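Local coordinates for hypothetical protein (Pseudomonas aeruginosa, PDB 1U69) that is of unknown function but has a PhnB-like, glyoxalase-type fold and may take part in drug resistance, at residues Thr22-Thr27 and Cys110-Gly115; Gly41-Gly46 and Asp50-Glu55; Ala96-Asp99 and Glu103-Ala106. All coordinates share one frame; numbering follows the deposited sequence.

Contact 1. Residues Thr22-Thr27 and Cys110-Gly115; sequences TFYAET and CRDKWG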
loop_
_atom_site.group_PDB
_atom_site.type_symbol
_atom_site.label_atom_id
_atom_site.label_comp_id
_atom_site.label_asym_id
_atom_site.label_seq_id
_atom_site.Cartn_x
_atom_site.Cartn_y
_atom_site.Cartn_z
ATOM N N THR A 22 -1.196 22.025 -0.232
ATOM C CA THR A 22 0.148 22.550 -0.384
ATOM C C THR A 22 0.933 22.340 0.907
ATOM O O THR A 22 2.091 21.942 0.879
ATOM C CB THR A 22 0.096 24.038 -0.738
ATOM O OG1 THR A 22 -0.553 24.200 -2.007
ATOM C CG2 THR A 22 1.493 24.587 -0.941
ATOM N N PHE A 23 0.300 22.630 2.039
ATOM C CA PHE A 23 0.920 22.400 3.343
ATOM C C PHE A 23 1.278 20.930 3.547
ATOM O O PHE A 23 2.363 20.616 4.024
ATOM C CB PHE A 23 -0.015 22.882 4.469
ATOM C CG PHE A 23 0.467 22.534 5.864
ATOM C CD1 PHE A 23 1.507 23.221 6.444
ATOM C CD2 PHE A 23 -0.119 21.505 6.579
ATOM C CE1 PHE A 23 1.954 22.880 7.718
ATOM C CE2 PHE A 23 0.325 21.169 7.856
ATOM C CZ PHE A 23 1.360 21.861 8.414
ATOM N N TYR A 24 0.367 20.025 3.209
ATOM C CA TYR A 24 0.643 18.617 3.428
ATOM C C TYR A 24 1.825 18.201 2.550
ATOM O O TYR A 24 2.680 17.435 2.971
ATOM C CB TYR A 24 -0.570 17.746 3.105
ATOM C CG TYR A 24 -1.849 18.039 3.865
ATOM C CD1 TYR A 24 -1.843 18.481 5.193
ATOM C CD2 TYR A 24 -3.080 17.846 3.254
ATOM C CE1 TYR A 24 -3.034 18.730 5.875
ATOM C CE2 TYR A 24 -4.269 18.072 3.933
ATOM C CZ TYR A 24 -4.243 18.534 5.239
ATOM O OH TYR A 24 -5.432 18.753 5.902
ATOM N N ALA A 25 1.876 18.732 1.338
ATOM C CA ALA A 25 2.898 18.330 0.375
ATOM C C ALA A 25 4.305 18.744 0.816
ATOM O O ALA A 25 5.291 18.051 0.526
ATOM C CB ALA A 25 2.568 18.880 -1.008
ATOM N N GLU A 26 4.394 19.854 1.536
ATOM C CA GLU A 26 5.688 20.340 1.985
ATOM C C GLU A 26 6.039 19.797 3.374
ATOM O O GLU A 26 7.186 19.882 3.795
ATOM C CB GLU A 26 5.744 21.865 1.931
ATOM C CG GLU A 26 4.777 22.572 2.850
ATOM C CD GLU A 26 4.521 24.022 2.456
ATOM O OE1 GLU A 26 5.077 24.494 1.439
ATOM O OE2 GLU A 26 3.744 24.675 3.176
ATOM N N THR A 27 5.059 19.198 4.050
ATOM C CA THR A 27 5.225 18.702 5.416
ATOM C C THR A 27 5.570 17.227 5.455
ATOM O O THR A 27 6.514 16.831 6.101
ATOM C CB THR A 27 3.936 18.944 6.220
ATOM O OG1 THR A 27 3.760 20.355 6.428
ATOM C CG2 THR A 27 4.031 18.365 7.634
ATOM N N CYS A 110 -3.456 14.372 17.078
ATOM C CA CYS A 110 -3.420 15.817 16.996
ATOM C C CYS A 110 -4.357 16.257 15.864
ATOM O O CYS A 110 -5.029 15.425 15.227
ATOM C CB CYS A 110 -1.982 16.290 16.778
ATOM S SG CYS A 110 -1.221 15.664 15.265
ATOM N N ARG A 111 -4.468 17.561 15.667
ATOM C CA ARG A 111 -5.401 18.134 14.718
ATOM C C ARG A 111 -4.722 19.235 13.933
ATOM O O ARG A 111 -3.970 20.029 14.496
ATOM C CB ARG A 111 -6.614 18.694 15.461
ATOM C CG ARG A 111 -7.370 17.649 16.220
ATOM C CD ARG A 111 -8.868 17.824 16.203
ATOM N NE ARG A 111 -9.236 19.039 16.902
ATOM C CZ ARG A 111 -9.811 19.094 18.098
ATOM N NH1 ARG A 111 -10.129 17.978 18.766
ATOM N NH2 ARG A 111 -10.069 20.280 18.625
ATOM N N ASP A 112 -4.991 19.297 12.633
ATOM C CA ASP A 112 -4.403 20.354 11.813
ATOM C C ASP A 112 -5.260 21.626 11.816
ATOM O O ASP A 112 -6.320 21.701 12.442
ATOM C CB ASP A 112 -4.035 19.871 10.396
ATOM C CG ASP A 112 -5.226 19.563 9.503
ATOM O OD1 ASP A 112 -6.334 20.101 9.725
ATOM O OD2 ASP A 112 -5.082 18.815 8.483
ATOM N N LYS A 113 -4.755 22.629 11.105
ATOM C CA LYS A 113 -5.363 23.946 11.022
ATOM C C LYS A 113 -6.809 23.910 10.553
ATOM O O LYS A 113 -7.587 24.787 10.920
ATOM C CB LYS A 113 -4.536 24.793 10.043
ATOM C CG LYS A 113 -5.048 26.191 9.795
ATOM C CD LYS A 113 -4.008 27.032 9.074
ATOM C CE LYS A 113 -4.483 28.460 8.896
ATOM N NZ LYS A 113 -3.637 29.197 7.938
ATOM N N TRP A 114 -7.158 22.899 9.749
ATOM C CA TRP A 114 -8.471 22.786 9.105
ATOM C C TRP A 114 -9.359 21.806 9.862
ATOM O O TRP A 114 -10.478 21.515 9.447
ATOM C CB TRP A 114 -8.275 22.407 7.620
ATOM C CG TRP A 114 -7.345 23.397 6.989
ATOM C CD1 TRP A 114 -7.673 24.638 6.526
ATOM C CD2 TRP A 114 -5.922 23.295 6.877
ATOM N NE1 TRP A 114 -6.545 25.300 6.096
ATOM C CE2 TRP A 114 -5.456 24.496 6.294
ATOM C CE3 TRP A 114 -4.990 22.299 7.180
ATOM C CZ2 TRP A 114 -4.114 24.723 6.025
ATOM C CZ3 TRP A 114 -3.664 22.526 6.918
ATOM C CH2 TRP A 114 -3.232 23.734 6.350
ATOM N N GLY A 115 -8.862 21.348 11.011
ATOM C CA GLY A 115 -9.621 20.516 11.919
ATOM C C GLY A 115 -9.536 19.029 11.674
ATOM O O GLY A 115 -10.246 18.275 12.348
#

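Contact 2. Residues Gly41-Gly46 and Asp50-Glu55; sequences GDYPSG and DVLTVE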
loop_
_atom_site.group_PDB
_atom_site.type_symbol
_atom_site.label_atom_id
_atom_site.label_comp_id
_atom_site.label_asym_id
_atom_site.label_seq_id
_atom_site.Cartn_x
_atom_site.Cartn_y
_atom_site.Cartn_z
ATOM N N GLY A 41 -19.143 26.795 -12.660
ATOM C CA GLY A 41 -20.183 27.779 -12.428
ATOM C C GLY A 41 -20.273 28.181 -10.976
ATOM O O GLY A 41 -19.605 27.601 -10.109
ATOM N N ASP A 42 -21.113 29.170 -10.704
ATOM C CA ASP A 42 -21.388 29.583 -9.343
ATOM C C ASP A 42 -22.037 28.423 -8.600
ATOM O O ASP A 42 -22.748 27.602 -9.189
ATOM C CB ASP A 42 -22.335 30.783 -9.317
ATOM C CG ASP A 42 -21.710 32.059 -9.870
ATOM O OD1 ASP A 42 -20.465 32.189 -9.918
ATOM O OD2 ASP A 42 -22.410 33.006 -10.291
ATOM N N TYR A 43 -21.765 28.342 -7.311
ATOM C CA TYR A 43 -22.316 27.279 -6.490
ATOM C C TYR A 43 -22.450 27.790 -5.053
ATOM O O TYR A 43 -22.050 28.921 -4.756
ATOM C CB TYR A 43 -21.484 26.000 -6.650
ATOM C CG TYR A 43 -20.131 25.989 -5.981
ATOM C CD1 TYR A 43 -19.924 25.259 -4.816
ATOM C CD2 TYR A 43 -19.045 26.655 -6.541
ATOM C CE1 TYR A 43 -18.680 25.222 -4.199
ATOM C CE2 TYR A 43 -17.794 26.618 -5.934
ATOM C CZ TYR A 43 -17.624 25.906 -4.754
ATOM O OH TYR A 43 -16.394 25.848 -4.137
ATOM N N PRO A 44 -23.072 27.007 -4.171
ATOM C CA PRO A 44 -23.328 27.481 -2.813
ATOM C C PRO A 44 -22.134 28.130 -2.089
ATOM O O PRO A 44 -22.351 29.134 -1.424
ATOM C CB PRO A 44 -23.826 26.231 -2.087
ATOM C CG PRO A 44 -24.421 25.379 -3.159
ATOM C CD PRO A 44 -23.636 25.664 -4.401
ATOM N N SER A 45 -20.916 27.601 -2.237
ATOM C CA SER A 45 -19.750 28.140 -1.515
ATOM C C SER A 45 -18.593 28.624 -2.405
ATOM O O SER A 45 -17.429 28.591 -1.999
ATOM C CB SER A 45 -19.227 27.068 -0.548
ATOM O OG SER A 45 -18.773 25.922 -1.254
ATOM N N GLY A 46 -18.892 29.067 -3.617
ATOM C CA GLY A 46 -17.867 29.643 -4.457
ATOM C C GLY A 46 -18.413 30.208 -5.750
ATOM O O GLY A 46 -19.518 29.870 -6.172
ATOM N N ASP A 50 -13.368 29.872 -9.055
ATOM C CA ASP A 50 -12.744 29.609 -7.754
ATOM C C ASP A 50 -12.256 28.170 -7.741
ATOM O O ASP A 50 -12.706 27.359 -8.543
ATOM C CB ASP A 50 -13.744 29.833 -6.608
ATOM C CG ASP A 50 -13.988 31.305 -6.307
ATOM O OD1 ASP A 50 -13.289 32.188 -6.845
ATOM O OD2 ASP A 50 -14.864 31.671 -5.524
ATOM N N VAL A 51 -11.334 27.852 -6.842
ATOM C CA VAL A 51 -10.875 26.473 -6.674
ATOM C C VAL A 51 -12.027 25.636 -6.102
ATOM O O VAL A 51 -12.584 25.958 -5.044
ATOM C CB VAL A 51 -9.643 26.384 -5.747
ATOM C CG1 VAL A 51 -9.286 24.911 -5.447
ATOM C CG2 VAL A 51 -8.444 27.121 -6.351
ATOM N N LEU A 52 -12.411 24.592 -6.828
ATOM C CA LEU A 52 -13.485 23.704 -6.390
ATOM C C LEU A 52 -12.901 22.459 -5.719
ATOM O O LEU A 52 -13.266 22.129 -4.585
ATOM C CB LEU A 52 -14.384 23.323 -7.569
ATOM C CG LEU A 52 -15.532 22.354 -7.299
ATOM C CD1 LEU A 52 -16.478 22.943 -6.286
ATOM C CD2 LEU A 52 -16.264 22.016 -8.584
ATOM N N THR A 53 -12.014 21.758 -6.419
ATOM C CA THR A 53 -11.277 20.646 -5.811
ATOM C C THR A 53 -9.791 20.707 -6.112
ATOM O O THR A 53 -9.346 21.322 -7.086
ATOM C CB THR A 53 -11.793 19.269 -6.261
ATOM O OG1 THR A 53 -11.661 19.125 -7.689
ATOM C CG2 THR A 53 -13.267 19.074 -5.940
ATOM N N VAL A 54 -9.036 20.001 -5.282
ATOM C CA VAL A 54 -7.594 19.855 -5.456
ATOM C C VAL A 54 -7.255 18.378 -5.269
ATOM O O VAL A 54 -7.558 17.799 -4.222
ATOM C CB VAL A 54 -6.818 20.672 -4.415
ATOM C CG1 VAL A 54 -5.328 20.497 -4.630
ATOM C CG2 VAL A 54 -7.217 22.167 -4.446
ATOM N N GLU A 55 -6.656 17.771 -6.283
ATOM C CA GLU A 55 -6.149 16.407 -6.156
ATOM C C GLU A 55 -4.776 16.467 -5.517
ATOM O O GLU A 55 -3.944 17.274 -5.901
ATOM C CB GLU A 55 -6.068 15.709 -7.512
ATOM C CG GLU A 55 -7.388 15.541 -8.250
ATOM C CD GLU A 55 -7.185 14.895 -9.614
ATOM O OE1 GLU A 55 -6.476 13.869 -9.692
ATOM O OE2 GLU A 55 -7.694 15.420 -10.605
HETATM O O HOH W 1 -14.620 27.775 -3.934
#

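Contact 3. Residues Ala96-Asp99 and Glu103-Ala106; sequences AIVD and EESA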
loop_
_atom_site.group_PDB
_atom_site.type_symbol
_atom_site.label_atom_id
_atom_site.label_comp_id
_atom_site.label_asym_id
_atom_site.label_seq_id
_atom_site.Cartn_x
_atom_site.Cartn_y
_atom_site.Cartn_z
ATOM N N ALA A 96 4.845 19.843 13.231
ATOM C CA ALA A 96 4.388 20.503 12.010
ATOM C C ALA A 96 2.888 20.729 12.006
ATOM O O ALA A 96 2.427 21.835 11.715
ATOM C CB ALA A 96 4.809 19.703 10.786
ATOM N N ILE A 97 2.133 19.685 12.364
ATOM C CA ILE A 97 0.675 19.740 12.362
ATOM C C ILE A 97 0.194 20.684 13.462
ATOM O O ILE A 97 -0.673 21.538 13.246
ATOM C CB ILE A 97 0.067 18.310 12.524
ATOM C CG1 ILE A 97 0.448 17.424 11.324
ATOM C CG2 ILE A 97 -1.434 18.369 12.688
ATOM C CD1 ILE A 97 0.484 15.939 11.646
ATOM N N VAL A 98 0.751 20.523 14.650
ATOM C CA VAL A 98 0.292 21.250 15.819
ATOM C C VAL A 98 0.667 22.730 15.708
ATOM O O VAL A 98 -0.150 23.619 15.968
ATOM C CB VAL A 98 0.890 20.628 17.109
ATOM C CG1 VAL A 98 0.633 21.523 18.334
ATOM C CG2 VAL A 98 0.300 19.242 17.337
ATOM N N ASP A 99 1.883 22.992 15.272
ATOM C CA ASP A 99 2.349 24.370 15.225
ATOM C C ASP A 99 1.618 25.201 14.179
ATOM O O ASP A 99 1.431 26.383 14.386
ATOM C CB ASP A 99 3.838 24.453 14.926
ATOM C CG ASP A 99 4.700 23.899 16.041
ATOM O OD1 ASP A 99 4.236 23.792 17.205
ATOM O OD2 ASP A 99 5.874 23.546 15.804
ATOM N N GLU A 103 -3.795 21.700 16.872
ATOM C CA GLU A 103 -3.947 21.387 18.294
ATOM C C GLU A 103 -3.311 20.043 18.666
ATOM O O GLU A 103 -3.339 19.075 17.888
ATOM C CB GLU A 103 -5.426 21.334 18.699
ATOM C CG GLU A 103 -6.263 22.519 18.258
ATOM C CD GLU A 103 -6.119 23.708 19.171
ATOM O OE1 GLU A 103 -5.516 23.565 20.260
ATOM O OE2 GLU A 103 -6.630 24.793 18.807
ATOM N N GLU A 104 -2.748 19.988 19.871
ATOM C CA GLU A 104 -2.325 18.730 20.461
ATOM C C GLU A 104 -3.529 17.965 20.976
ATOM O O GLU A 104 -4.524 18.565 21.385
ATOM C CB GLU A 104 -1.365 18.964 21.621
ATOM C CG GLU A 104 -0.076 19.629 21.212
ATOM C CD GLU A 104 0.955 19.668 22.316
ATOM O OE1 GLU A 104 2.084 19.163 22.112
ATOM O OE2 GLU A 104 0.637 20.223 23.378
ATOM N N SER A 105 -3.440 16.636 20.931
ATOM C CA SER A 105 -4.412 15.769 21.588
ATOM C C SER A 105 -3.671 14.612 22.255
ATOM O O SER A 105 -2.481 14.729 22.536
ATOM C CB SER A 105 -5.479 15.279 20.604
ATOM O OG SER A 105 -6.590 14.724 21.292
ATOM N N ALA A 106 -4.372 13.509 22.496
ATOM C CA ALA A 106 -3.885 12.404 23.328
ATOM C C ALA A 106 -3.377 11.202 22.510
ATOM O O ALA A 106 -3.896 10.906 21.443
ATOM C CB ALA A 106 -5.021 11.943 24.226
#

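Contact 1. Residues Thr22-Thr27 and Cys110-Gly115
An aromatic cluster of Phe23, Tyr24 and Trp114 joins helix 17-27 to the Asx turn at the end of strand 109-111, bringing together the two four-stranded sheets of this glyoxalase-type fold. The polar link is short: Tyr24 OH donates to Asp112 OD2 at 2.6 Å, reaching the syn side of the carboxylate but 29° out of its plane. With chi1 at -58°, Tyr24 CG is anti to the carbonyl carbon, which directs the ring so that its OH meets the acid; the two side chains cross at about a right angle, ring and carboxylate planes not far from parallel. Four donors hold the buried carboxylate. OD2 also accepts from Trp118 NE1, while OD1 takes the N-H of Ile116 and closes the Asx turn by accepting from Trp114 N at 2.9 Å, from above the carboxylate plane. Tyr24 OH has a second partner in Tyr13 OH. The indole presents its six-membered ring to the helix. Trp114 CZ3 lies 3.7 Å from Phe23 CD2, at the indole's edge, with the two rings inclined at 57°; CZ3 is also 4.0 Å from Tyr24 CE1. Over the centre of one indole face sits Lys113 CB, 3.6 Å above the plane.

Contact 2. Residues Gly41-Gly46 and Asp50-Glu55
Tyr43 and Val51 meet through a water rather than directly, and no hydrogen bond runs straight from one segment to the other. The water donates to Tyr43 OH at 2.6 Å and to Val51 O at 2.9 Å, bridging a surface loop and the start of strand 51-58. Neither oxygen depends on it alone: Tyr43 OH also bonds to Asn67 O, and Val51 O accepts from Asn67 ND2, so that one asparagine is tied to both ends of the bridge.

The Tyr43 ring is packed on both faces. On one, Leu52 CD1 makes a CH-pi contact, 3.9 Å from the centroid and 28° off the ring normal. That methyl is displaced toward the phenol end, so its shortest approach is to Tyr43 CZ, at 3.5 Å. On the opposite face Gly46 N lies 3.5 Å above the plane, over the ring centre. The ring gets there because chi1 of 73° sets CG between the backbone N and the carbonyl carbon, folding the side chain back over its own type I turn, Tyr43 to Gly46. Tyr43 N bonds to Gly46 O at 2.9 Å across the mouth of that turn, and the reverse bond is weak. Asp50 only brushes the turn, with OD2 3.8 Å from Gly46 CA; OD2 accepts a hydrogen bond from Lys47 N.

Phe141 of the second subunit packs on both Tyr43 and Leu52, placing the contact at a subunit interface. Leu52 and Thr53 form a classic beta bulge opposite His37 of strand 31-38. Strand 51-58 then runs on between strands 31-38 and 61-67, and Val54 rests on helix 17-27.

Contact 3. Residues Ala96-Asp99 and Glu103-Ala106
Val98 packs against Glu103 and Glu104 at the helix-to-strand corner of a beta-alpha-beta-beta-beta module, as in the glyoxalase superfamily: helix 87-99, which follows strand 78-84, gives way after a few residues to strand 103-104, an outer strand of the same sheet and not adjacent to 78-84. The close side of the contact is carried by the two valine methyls. CG1, anti to the backbone N (chi1 170°), comes within 3.5 Å of Glu104 CG. CG2 lies 3.7 Å from Glu103 O and 3.9 Å from the same Glu104 CG, so the glutamate methylene is touched by both branches. No hydrogen bond crosses between the segments; this is van der Waals packing of the methyls on a backbone carbonyl O and on the aliphatic stem of a glutamate. Inward, the contact continues into the core: Val98 also touches Cys110 of strand 109-111, and Ile97 turns to Trp118 and Ile120 of strand 117-122.

The outer side is much looser. Glu103 directs its CB away from the helix, and that atom, the nearest of its side chain, is still 6.1 Å from Val98 CG1. The Glu103 backbone is tied inward, by hydrogen bonding to Arg111. Glu104 spans both environments, its stem on the valine and its acid beyond it: the chain is extended past CG (chi2 -171°), carrying OE1 to a hydrogen bond with Trp94 NE1, one helical turn before Val98.

Along the chain the segments come in the order 22-27, 41-46, 50-55, 96-99, 103-106, 110-115, so contact 1 spans the other two, which are short local closures. Contacts 1 and 3 adjoin, with centres 10 Å apart: strands 103-104 and 109-111 are neighbours in one sheet, where Arg111 O lies 2.9 Å from Glu103 N, and Phe23 and Thr27 of helix 17-27 pack on Ala96 of helix 87-99. Contact 2 belongs to the other sheet, its centre 20 Å from contact 1 and 29 Å from contact 3. Helix 17-27 touches both sheets, so contact 1 sits where the two halves meet near the chain's middle, while contact 2 lies far out at the subunit interface.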